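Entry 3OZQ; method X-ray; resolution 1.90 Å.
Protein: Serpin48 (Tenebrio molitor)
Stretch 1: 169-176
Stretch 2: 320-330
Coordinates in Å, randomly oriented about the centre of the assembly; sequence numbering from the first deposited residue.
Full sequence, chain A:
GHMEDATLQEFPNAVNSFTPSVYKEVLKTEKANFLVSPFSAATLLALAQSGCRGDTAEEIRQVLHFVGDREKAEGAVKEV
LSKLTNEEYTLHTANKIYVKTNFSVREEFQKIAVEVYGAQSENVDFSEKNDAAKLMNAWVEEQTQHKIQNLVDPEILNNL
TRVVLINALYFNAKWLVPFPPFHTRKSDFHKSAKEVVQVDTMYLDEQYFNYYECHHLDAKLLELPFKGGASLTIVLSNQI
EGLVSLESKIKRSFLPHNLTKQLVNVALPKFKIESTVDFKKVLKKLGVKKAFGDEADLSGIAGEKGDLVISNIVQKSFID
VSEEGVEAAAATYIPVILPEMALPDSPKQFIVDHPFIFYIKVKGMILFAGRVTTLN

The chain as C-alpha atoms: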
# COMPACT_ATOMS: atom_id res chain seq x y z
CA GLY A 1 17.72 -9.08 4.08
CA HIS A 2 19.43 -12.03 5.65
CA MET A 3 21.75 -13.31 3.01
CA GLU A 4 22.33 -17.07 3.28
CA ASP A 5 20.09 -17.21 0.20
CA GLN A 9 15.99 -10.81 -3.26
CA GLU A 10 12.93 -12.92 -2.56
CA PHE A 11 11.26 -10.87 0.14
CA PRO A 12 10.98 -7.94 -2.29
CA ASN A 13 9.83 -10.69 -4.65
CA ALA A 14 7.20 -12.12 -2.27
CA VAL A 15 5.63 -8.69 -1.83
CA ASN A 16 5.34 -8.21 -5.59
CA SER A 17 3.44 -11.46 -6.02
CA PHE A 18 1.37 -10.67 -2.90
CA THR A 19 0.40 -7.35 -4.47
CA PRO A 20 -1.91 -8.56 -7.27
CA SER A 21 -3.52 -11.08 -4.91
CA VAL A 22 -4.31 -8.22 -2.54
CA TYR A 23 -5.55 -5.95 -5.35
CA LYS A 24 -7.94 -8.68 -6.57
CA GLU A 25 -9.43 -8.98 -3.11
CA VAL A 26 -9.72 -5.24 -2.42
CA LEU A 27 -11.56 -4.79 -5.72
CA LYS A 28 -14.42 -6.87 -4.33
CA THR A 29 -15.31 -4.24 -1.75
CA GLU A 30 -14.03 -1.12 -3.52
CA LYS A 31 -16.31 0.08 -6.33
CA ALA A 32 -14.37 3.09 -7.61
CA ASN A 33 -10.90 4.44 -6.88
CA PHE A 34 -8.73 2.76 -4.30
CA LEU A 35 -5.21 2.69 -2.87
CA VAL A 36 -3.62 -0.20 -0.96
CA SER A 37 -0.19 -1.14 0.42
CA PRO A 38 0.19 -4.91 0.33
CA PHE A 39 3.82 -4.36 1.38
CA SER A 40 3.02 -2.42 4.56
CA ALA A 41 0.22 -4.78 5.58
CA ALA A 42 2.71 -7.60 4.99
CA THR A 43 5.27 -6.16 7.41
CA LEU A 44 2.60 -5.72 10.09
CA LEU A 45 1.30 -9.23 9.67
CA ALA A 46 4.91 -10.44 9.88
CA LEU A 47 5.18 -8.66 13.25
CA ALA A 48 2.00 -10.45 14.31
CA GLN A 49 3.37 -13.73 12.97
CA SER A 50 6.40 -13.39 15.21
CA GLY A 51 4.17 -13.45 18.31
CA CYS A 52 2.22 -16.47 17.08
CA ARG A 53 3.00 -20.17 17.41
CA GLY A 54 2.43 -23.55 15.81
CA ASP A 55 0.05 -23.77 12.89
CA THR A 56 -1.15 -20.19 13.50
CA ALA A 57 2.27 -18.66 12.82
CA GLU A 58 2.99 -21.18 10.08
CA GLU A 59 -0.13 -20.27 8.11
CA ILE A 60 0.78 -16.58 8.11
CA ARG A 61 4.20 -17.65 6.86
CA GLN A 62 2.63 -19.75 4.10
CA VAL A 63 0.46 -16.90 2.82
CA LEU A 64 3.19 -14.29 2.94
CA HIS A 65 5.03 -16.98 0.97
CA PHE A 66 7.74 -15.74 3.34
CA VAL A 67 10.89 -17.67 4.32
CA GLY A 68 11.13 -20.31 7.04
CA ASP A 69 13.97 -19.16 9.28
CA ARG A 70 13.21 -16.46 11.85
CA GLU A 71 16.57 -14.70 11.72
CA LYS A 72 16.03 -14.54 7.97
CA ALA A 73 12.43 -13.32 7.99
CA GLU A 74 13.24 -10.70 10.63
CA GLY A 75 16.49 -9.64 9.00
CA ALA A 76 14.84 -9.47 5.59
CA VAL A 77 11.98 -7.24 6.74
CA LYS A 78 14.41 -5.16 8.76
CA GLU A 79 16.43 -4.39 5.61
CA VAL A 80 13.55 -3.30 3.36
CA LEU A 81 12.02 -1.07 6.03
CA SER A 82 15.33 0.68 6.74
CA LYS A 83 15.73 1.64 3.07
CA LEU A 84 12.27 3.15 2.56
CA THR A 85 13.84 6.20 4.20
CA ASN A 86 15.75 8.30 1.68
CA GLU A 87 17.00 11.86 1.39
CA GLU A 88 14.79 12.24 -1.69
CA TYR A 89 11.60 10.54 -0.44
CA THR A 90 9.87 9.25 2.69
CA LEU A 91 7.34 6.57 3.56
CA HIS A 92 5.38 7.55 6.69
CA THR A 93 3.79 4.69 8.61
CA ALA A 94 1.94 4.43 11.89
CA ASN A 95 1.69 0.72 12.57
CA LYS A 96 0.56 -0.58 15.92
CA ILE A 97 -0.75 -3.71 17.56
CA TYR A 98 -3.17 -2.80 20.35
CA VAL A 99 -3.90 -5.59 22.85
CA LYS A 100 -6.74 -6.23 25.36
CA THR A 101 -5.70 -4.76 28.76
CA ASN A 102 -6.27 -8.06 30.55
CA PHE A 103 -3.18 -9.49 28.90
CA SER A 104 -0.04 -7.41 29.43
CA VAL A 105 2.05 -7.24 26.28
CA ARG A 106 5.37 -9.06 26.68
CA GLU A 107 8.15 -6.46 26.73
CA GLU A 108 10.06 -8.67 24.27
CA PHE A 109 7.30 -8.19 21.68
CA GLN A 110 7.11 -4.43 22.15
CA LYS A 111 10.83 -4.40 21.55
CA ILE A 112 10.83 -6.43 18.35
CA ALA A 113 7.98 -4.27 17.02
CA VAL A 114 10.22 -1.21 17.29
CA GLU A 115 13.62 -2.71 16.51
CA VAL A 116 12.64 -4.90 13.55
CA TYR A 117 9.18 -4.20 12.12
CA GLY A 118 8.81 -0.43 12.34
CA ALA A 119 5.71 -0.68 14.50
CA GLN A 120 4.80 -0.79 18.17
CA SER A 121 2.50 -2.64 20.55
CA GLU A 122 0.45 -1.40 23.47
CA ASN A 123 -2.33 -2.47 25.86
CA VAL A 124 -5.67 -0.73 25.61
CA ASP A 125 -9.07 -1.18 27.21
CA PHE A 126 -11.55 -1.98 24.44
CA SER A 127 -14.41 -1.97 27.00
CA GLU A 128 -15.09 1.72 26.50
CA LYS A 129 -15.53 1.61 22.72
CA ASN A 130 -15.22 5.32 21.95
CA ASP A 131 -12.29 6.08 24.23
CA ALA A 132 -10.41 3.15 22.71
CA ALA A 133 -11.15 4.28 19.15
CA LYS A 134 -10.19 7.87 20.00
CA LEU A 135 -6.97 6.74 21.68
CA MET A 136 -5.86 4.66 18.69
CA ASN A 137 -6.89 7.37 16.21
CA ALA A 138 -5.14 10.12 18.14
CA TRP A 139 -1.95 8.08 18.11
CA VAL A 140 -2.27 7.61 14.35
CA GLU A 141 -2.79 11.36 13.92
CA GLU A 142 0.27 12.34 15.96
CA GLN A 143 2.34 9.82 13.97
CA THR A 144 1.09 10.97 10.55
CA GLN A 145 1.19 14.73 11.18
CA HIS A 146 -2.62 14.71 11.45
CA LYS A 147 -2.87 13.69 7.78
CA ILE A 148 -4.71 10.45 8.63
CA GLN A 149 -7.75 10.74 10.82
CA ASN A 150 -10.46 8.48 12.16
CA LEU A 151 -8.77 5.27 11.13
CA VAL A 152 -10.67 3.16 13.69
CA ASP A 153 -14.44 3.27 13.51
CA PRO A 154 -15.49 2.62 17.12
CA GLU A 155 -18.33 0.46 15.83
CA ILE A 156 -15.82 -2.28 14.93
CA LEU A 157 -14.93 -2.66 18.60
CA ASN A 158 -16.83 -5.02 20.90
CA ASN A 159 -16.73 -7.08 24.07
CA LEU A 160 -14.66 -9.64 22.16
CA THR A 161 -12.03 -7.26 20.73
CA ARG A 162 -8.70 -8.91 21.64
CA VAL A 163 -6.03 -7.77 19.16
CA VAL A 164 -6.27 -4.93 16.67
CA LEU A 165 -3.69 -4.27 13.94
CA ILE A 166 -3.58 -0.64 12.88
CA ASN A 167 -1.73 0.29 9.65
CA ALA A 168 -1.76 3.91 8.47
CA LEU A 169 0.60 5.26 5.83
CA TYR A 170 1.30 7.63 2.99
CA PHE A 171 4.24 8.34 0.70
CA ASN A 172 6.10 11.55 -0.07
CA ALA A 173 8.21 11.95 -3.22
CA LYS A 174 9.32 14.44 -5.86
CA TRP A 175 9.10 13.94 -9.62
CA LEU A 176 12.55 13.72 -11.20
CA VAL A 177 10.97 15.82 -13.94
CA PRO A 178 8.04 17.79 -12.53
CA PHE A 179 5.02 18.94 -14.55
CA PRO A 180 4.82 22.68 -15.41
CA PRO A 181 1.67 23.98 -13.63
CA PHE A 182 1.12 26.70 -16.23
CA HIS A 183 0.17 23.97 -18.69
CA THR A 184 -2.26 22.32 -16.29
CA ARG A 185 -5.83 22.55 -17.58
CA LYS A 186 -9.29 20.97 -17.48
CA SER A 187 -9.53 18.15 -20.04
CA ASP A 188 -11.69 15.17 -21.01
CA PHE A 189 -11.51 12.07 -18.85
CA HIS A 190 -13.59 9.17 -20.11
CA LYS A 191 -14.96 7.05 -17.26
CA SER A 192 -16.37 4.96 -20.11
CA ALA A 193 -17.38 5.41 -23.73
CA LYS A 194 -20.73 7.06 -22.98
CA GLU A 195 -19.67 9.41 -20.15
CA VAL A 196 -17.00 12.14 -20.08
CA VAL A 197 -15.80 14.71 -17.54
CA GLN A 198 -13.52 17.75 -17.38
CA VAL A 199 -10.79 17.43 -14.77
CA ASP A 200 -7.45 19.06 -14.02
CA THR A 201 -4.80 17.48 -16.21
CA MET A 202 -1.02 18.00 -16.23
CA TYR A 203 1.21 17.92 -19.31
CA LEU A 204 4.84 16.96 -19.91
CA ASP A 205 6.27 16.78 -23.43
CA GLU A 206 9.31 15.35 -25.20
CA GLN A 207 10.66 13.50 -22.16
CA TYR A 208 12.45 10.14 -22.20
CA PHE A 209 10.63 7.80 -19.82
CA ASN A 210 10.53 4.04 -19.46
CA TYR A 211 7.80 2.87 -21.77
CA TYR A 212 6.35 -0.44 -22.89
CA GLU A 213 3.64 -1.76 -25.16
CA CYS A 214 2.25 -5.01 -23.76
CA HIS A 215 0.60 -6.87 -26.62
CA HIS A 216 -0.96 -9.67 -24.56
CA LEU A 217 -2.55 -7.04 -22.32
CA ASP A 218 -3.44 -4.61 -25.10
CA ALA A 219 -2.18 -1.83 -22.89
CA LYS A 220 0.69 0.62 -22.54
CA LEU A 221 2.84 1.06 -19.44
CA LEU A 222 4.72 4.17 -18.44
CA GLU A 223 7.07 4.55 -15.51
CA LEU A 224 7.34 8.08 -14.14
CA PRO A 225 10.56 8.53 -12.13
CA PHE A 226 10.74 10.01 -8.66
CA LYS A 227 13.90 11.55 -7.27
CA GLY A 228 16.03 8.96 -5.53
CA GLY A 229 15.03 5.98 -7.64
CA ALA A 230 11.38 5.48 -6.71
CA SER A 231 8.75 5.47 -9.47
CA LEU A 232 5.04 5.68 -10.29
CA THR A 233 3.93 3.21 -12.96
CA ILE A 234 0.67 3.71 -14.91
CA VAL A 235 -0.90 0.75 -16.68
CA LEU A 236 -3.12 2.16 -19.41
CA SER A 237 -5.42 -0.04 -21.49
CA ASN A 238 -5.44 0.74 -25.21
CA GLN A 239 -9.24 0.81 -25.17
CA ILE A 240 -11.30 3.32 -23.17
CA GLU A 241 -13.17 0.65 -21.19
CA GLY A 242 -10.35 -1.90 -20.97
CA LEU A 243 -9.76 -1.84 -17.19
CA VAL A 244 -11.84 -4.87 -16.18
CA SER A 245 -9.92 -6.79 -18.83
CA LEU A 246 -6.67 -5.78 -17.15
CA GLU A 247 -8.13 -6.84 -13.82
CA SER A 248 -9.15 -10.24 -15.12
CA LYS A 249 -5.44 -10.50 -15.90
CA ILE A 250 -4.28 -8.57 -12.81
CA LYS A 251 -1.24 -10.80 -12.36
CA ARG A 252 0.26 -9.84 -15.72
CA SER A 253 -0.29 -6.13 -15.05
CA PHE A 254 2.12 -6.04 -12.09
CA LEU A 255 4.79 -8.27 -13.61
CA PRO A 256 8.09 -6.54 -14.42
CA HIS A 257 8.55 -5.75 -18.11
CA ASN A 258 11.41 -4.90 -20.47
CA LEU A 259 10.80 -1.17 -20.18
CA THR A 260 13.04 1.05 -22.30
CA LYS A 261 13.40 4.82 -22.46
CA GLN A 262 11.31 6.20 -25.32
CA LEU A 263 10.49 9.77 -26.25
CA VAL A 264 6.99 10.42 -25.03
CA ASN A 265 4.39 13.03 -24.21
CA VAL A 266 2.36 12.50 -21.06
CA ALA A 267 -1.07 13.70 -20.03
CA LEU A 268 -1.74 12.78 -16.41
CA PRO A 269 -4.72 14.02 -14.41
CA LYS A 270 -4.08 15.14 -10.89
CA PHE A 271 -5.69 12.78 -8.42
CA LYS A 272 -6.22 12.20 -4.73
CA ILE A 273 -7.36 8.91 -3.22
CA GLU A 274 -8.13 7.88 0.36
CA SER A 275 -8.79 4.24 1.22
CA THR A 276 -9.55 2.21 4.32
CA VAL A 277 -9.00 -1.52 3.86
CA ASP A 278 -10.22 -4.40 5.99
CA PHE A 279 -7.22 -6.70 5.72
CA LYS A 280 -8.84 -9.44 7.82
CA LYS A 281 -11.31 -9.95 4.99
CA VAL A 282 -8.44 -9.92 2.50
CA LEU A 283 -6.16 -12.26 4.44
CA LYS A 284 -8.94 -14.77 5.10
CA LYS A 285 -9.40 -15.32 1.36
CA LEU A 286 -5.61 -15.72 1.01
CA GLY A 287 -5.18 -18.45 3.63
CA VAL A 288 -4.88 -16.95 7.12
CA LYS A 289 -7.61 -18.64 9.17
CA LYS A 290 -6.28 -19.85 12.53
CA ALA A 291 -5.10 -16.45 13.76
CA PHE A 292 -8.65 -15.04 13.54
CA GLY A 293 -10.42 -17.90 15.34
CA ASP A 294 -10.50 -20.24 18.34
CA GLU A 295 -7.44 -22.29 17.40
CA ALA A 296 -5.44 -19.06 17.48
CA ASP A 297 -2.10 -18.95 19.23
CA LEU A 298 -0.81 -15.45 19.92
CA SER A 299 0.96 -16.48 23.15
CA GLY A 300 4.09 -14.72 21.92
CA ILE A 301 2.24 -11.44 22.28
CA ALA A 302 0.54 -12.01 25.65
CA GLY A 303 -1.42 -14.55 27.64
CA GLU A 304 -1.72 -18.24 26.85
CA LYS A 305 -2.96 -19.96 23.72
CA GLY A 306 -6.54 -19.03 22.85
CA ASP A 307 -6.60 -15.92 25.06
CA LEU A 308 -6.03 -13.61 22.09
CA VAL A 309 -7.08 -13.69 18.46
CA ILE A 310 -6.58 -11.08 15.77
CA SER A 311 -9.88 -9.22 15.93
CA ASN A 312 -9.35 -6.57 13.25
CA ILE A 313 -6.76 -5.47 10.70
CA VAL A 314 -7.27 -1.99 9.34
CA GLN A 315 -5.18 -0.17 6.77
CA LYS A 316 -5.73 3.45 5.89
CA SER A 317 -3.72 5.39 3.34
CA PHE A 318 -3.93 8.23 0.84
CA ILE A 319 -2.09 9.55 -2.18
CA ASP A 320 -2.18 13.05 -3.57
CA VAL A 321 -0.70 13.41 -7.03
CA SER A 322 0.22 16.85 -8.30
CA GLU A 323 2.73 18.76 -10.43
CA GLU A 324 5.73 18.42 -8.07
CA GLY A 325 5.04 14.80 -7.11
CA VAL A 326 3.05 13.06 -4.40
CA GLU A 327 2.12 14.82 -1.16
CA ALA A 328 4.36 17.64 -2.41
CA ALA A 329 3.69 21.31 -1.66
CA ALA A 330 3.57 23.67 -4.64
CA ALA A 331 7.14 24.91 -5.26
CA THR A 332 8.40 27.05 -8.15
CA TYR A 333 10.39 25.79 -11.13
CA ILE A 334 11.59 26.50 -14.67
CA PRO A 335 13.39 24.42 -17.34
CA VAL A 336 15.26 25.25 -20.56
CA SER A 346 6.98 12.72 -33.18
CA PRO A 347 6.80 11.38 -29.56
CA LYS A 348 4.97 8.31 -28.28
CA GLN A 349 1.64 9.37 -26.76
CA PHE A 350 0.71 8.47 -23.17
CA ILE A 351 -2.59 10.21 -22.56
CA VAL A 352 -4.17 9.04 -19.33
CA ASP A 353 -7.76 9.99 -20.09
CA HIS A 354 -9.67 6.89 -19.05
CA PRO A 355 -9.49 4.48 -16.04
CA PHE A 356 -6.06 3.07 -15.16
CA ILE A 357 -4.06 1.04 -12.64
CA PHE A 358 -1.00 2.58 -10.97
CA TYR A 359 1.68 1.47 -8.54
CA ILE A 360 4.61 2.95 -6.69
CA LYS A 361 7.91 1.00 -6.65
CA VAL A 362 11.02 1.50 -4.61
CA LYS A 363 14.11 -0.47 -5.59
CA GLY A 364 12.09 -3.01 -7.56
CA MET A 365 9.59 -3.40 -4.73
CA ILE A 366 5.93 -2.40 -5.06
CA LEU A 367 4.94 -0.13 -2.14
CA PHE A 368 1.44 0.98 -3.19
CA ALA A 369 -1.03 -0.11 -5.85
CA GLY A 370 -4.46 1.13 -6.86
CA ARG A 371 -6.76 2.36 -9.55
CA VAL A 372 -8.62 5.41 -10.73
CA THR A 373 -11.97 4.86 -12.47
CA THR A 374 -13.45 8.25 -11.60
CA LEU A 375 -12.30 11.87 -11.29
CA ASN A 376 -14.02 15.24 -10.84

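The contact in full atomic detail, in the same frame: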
# COMPACT_ATOMS: atom_id res chain seq x y z
N LEU A 169 -0.58 4.78 6.55
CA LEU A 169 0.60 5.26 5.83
C LEU A 169 0.30 6.16 4.65
O LEU A 169 -0.84 6.26 4.19
CB LEU A 169 1.52 4.11 5.36
CG LEU A 169 1.06 2.79 4.70
CD1 LEU A 169 -0.36 2.77 4.22
CD2 LEU A 169 2.02 2.27 3.59
N TYR A 170 1.36 6.80 4.17
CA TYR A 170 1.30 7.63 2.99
C TYR A 170 2.74 7.89 2.58
O TYR A 170 3.66 7.78 3.40
CB TYR A 170 0.55 8.94 3.27
CG TYR A 170 1.30 9.92 4.14
CD1 TYR A 170 2.12 10.89 3.57
CD2 TYR A 170 1.17 9.89 5.52
CE1 TYR A 170 2.80 11.80 4.36
CE2 TYR A 170 1.85 10.80 6.33
CZ TYR A 170 2.66 11.75 5.74
OH TYR A 170 3.35 12.66 6.52
N PHE A 171 2.92 8.24 1.31
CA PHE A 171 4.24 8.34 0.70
C PHE A 171 4.47 9.79 0.28
O PHE A 171 3.55 10.48 -0.12
CB PHE A 171 4.29 7.46 -0.54
CG PHE A 171 5.66 7.28 -1.12
CD1 PHE A 171 6.67 6.71 -0.36
CD2 PHE A 171 5.95 7.67 -2.42
CE1 PHE A 171 7.95 6.53 -0.90
CE2 PHE A 171 7.22 7.49 -2.96
CZ PHE A 171 8.22 6.91 -2.20
N ASN A 172 5.73 10.22 0.37
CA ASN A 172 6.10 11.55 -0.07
C ASN A 172 7.32 11.50 -1.00
O ASN A 172 8.38 11.02 -0.60
CB ASN A 172 6.39 12.44 1.14
CG ASN A 172 6.98 13.77 0.75
OD1 ASN A 172 6.26 14.75 0.53
ND2 ASN A 172 8.31 13.82 0.64
N ALA A 173 7.14 11.98 -2.23
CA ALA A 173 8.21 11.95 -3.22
C ALA A 173 8.13 13.11 -4.20
O ALA A 173 7.08 13.76 -4.33
CB ALA A 173 8.23 10.62 -3.99
N LYS A 174 9.24 13.38 -4.86
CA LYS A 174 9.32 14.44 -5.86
C LYS A 174 9.56 13.83 -7.24
O LYS A 174 10.40 12.94 -7.40
CB LYS A 174 10.48 15.39 -5.55
CG LYS A 174 10.40 16.09 -4.21
CD LYS A 174 9.23 17.05 -4.12
CE LYS A 174 9.27 17.80 -2.80
NZ LYS A 174 8.17 18.80 -2.65
N TRP A 175 8.83 14.32 -8.24
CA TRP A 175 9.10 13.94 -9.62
C TRP A 175 10.55 14.29 -9.97
O TRP A 175 11.03 15.36 -9.61
CB TRP A 175 8.17 14.68 -10.59
CG TRP A 175 6.70 14.34 -10.47
CD1 TRP A 175 5.66 15.21 -10.29
CD2 TRP A 175 6.11 13.04 -10.58
NE1 TRP A 175 4.47 14.53 -10.26
CE2 TRP A 175 4.72 13.19 -10.44
CE3 TRP A 175 6.63 11.75 -10.79
CZ2 TRP A 175 3.83 12.11 -10.49
CZ3 TRP A 175 5.74 10.67 -10.83
CH2 TRP A 175 4.36 10.86 -10.69
N LEU A 176 11.24 13.39 -10.65
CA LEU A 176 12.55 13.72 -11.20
C LEU A 176 12.41 14.83 -12.24
O LEU A 176 13.25 15.72 -12.34
CB LEU A 176 13.17 12.48 -11.85
CG LEU A 176 14.53 12.66 -12.53
CD1 LEU A 176 15.55 13.20 -11.55
CD2 LEU A 176 14.99 11.33 -13.13
N ASP A 320 -1.76 11.78 -3.02
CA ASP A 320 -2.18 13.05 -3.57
C ASP A 320 -1.18 13.41 -4.66
O ASP A 320 -0.03 13.73 -4.38
CB ASP A 320 -2.23 14.11 -2.46
CG ASP A 320 -2.95 15.37 -2.90
OD1 ASP A 320 -3.29 16.20 -2.02
OD2 ASP A 320 -3.19 15.53 -4.12
N VAL A 321 -1.62 13.29 -5.91
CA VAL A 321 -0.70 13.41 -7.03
C VAL A 321 -0.86 14.76 -7.70
O VAL A 321 -1.95 15.12 -8.12
CB VAL A 321 -0.91 12.28 -8.05
CG1 VAL A 321 -0.10 12.55 -9.29
CG2 VAL A 321 -0.49 10.95 -7.43
N SER A 322 0.24 15.50 -7.77
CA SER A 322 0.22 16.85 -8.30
C SER A 322 1.45 17.13 -9.17
O SER A 322 2.19 16.22 -9.53
CB SER A 322 0.14 17.85 -7.14
OG SER A 322 1.33 17.78 -6.38
N GLU A 323 1.66 18.40 -9.50
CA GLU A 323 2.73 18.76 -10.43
C GLU A 323 4.16 18.49 -9.92
O GLU A 323 5.03 18.11 -10.69
CB GLU A 323 2.59 20.21 -10.89
CG GLU A 323 1.39 20.45 -11.78
CD GLU A 323 0.18 20.99 -11.03
OE1 GLU A 323 -0.64 21.68 -11.67
OE2 GLU A 323 0.05 20.73 -9.81
N GLU A 324 4.39 18.67 -8.62
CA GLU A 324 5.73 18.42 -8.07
C GLU A 324 5.98 16.96 -7.67
O GLU A 324 7.13 16.54 -7.57
CB GLU A 324 6.03 19.34 -6.89
CG GLU A 324 6.97 20.49 -7.23
CD GLU A 324 8.36 20.03 -7.69
OE1 GLU A 324 9.03 20.78 -8.43
OE2 GLU A 324 8.78 18.91 -7.31
N GLY A 325 4.91 16.21 -7.43
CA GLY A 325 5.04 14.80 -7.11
C GLY A 325 3.86 14.32 -6.30
O GLY A 325 2.71 14.60 -6.64
N VAL A 326 4.13 13.60 -5.22
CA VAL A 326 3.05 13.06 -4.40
C VAL A 326 3.19 13.60 -2.98
O VAL A 326 4.27 13.52 -2.38
CB VAL A 326 3.04 11.52 -4.41
CG1 VAL A 326 3.11 10.99 -5.83
CG2 VAL A 326 4.20 10.98 -3.61
N GLU A 327 2.10 14.15 -2.46
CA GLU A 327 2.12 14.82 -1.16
C GLU A 327 3.23 15.88 -1.15
O GLU A 327 3.93 16.05 -0.16
CB GLU A 327 2.32 13.78 -0.04
CG GLU A 327 2.29 14.32 1.38
CD GLU A 327 0.93 14.88 1.78
OE1 GLU A 327 -0.04 14.75 0.99
OE2 GLU A 327 0.83 15.46 2.88
N ALA A 328 3.37 16.57 -2.28
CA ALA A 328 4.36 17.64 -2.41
C ALA A 328 3.68 19.01 -2.46
O ALA A 328 2.74 19.22 -3.22
CB ALA A 328 5.20 17.43 -3.67
N ALA A 329 4.18 19.93 -1.64
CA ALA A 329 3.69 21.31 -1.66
C ALA A 329 4.11 22.01 -2.94
O ALA A 329 5.19 21.74 -3.47
CB ALA A 329 4.21 22.07 -0.44
N ALA A 330 3.26 22.90 -3.44
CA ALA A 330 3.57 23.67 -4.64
C ALA A 330 4.87 24.47 -4.47
O ALA A 330 4.99 25.29 -3.55
CB ALA A 330 2.42 24.60 -4.99
O HOH W 1 0.64 10.98 -0.84

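Residues 169-176 and 320-330, far apart in sequence, meet along a short antiparallel ladder and bury 564 Å² between them, both sides summed. At its centre Ala173 and Val326 form a hydrogen-bonded pair: Ala173 N donates to Val326 O (3.3 Å) and Val326 N donates to Ala173 O (3.1 Å), both nearly straight. The ladder continues to the non-hydrogen-bonded pair Lys174-Gly325 (CA-CA 4.5 Å), and just beyond it Trp175 N donates to Glu324 O at 2.9 Å. The alpha carbons add weaker CH···O contacts: Lys174 CA to Glu324 O between the bonds, and Asn172 CA to Val326 O just before them, each at 3.5 Å.

Trp175 has the largest share of its stretch's covered surface. With chi1 at -66° (m) and chi2 at 126°, its indole lies across the turn formed by residues 322-325, although its CA-to-CB bond points only sideways. This conformation brings the indole nitrogen to a backbone carbonyl, with NE1 donating to Ser322 O at 2.9 Å, so the one polar atom of a buried ring is satisfied. Trp175 therefore grips the turn twice, through its main-chain nitrogen and through its ring. The carbonyl of Glu323 also lies near the ring plane, its O 3.0 Å from Trp175 CD1, while farther along the edge Trp175 CZ2 meets Val321 CG1 at 4.1 Å. The t rotamer of Val321 (chi1 171°) accompanies this apolar contact.

Over one face of the indole sits Gly325, its CA 3.4 Å from the centroid of the five-membered ring and 23° off the normal, a close CH-pi contact. Glycine suits this place for two reasons. Its phi/psi of 154/-133 would jam a beta carbon against the preceding carbonyl oxygen, and an ideal CB would also lie 2.3 Å from Ala173 O, a clash. Gly325 O in turn accepts from Ser322 N (2.9 Å), which helps to hold the turn closed beside the indole.

Val326 and Ala173 project to the same face of the sheet. In the m rotamer (chi1 -50°), Val326 places CG2 4.1 Å from Ala173 CB and 3.9 Å from Phe171 CD2. Phe171, with chi1 at -169° (t), thus joins a small buried apolar cluster in which the short side chain of Ala173 and the branched one of Val326 fit together.

Beyond the ladder, Glu327 has positive phi and psi (54/39) and directs its CA-to-CB bond toward the first stretch. Its chi1 of -177° and chi2 of 65° bring CG to 3.9 Å from Tyr170 CE1, so the aliphatic part of the glutamate packs against the ring. Tyr170 itself is p (chi1 72°), and its hydroxyl is satisfied elsewhere in the structure.

Lys174 lies at the partly exposed margin. Its m, m, t, t conformation extends the chain along the second stretch, placing NZ 3.4 Å from Ala328 CB and CD 3.7 Å from Glu324 OE2. A water supplements these direct contacts, donating to Phe171 O at 3.0 Å and accepting a weak bond from Asp320 N at 3.3 Å.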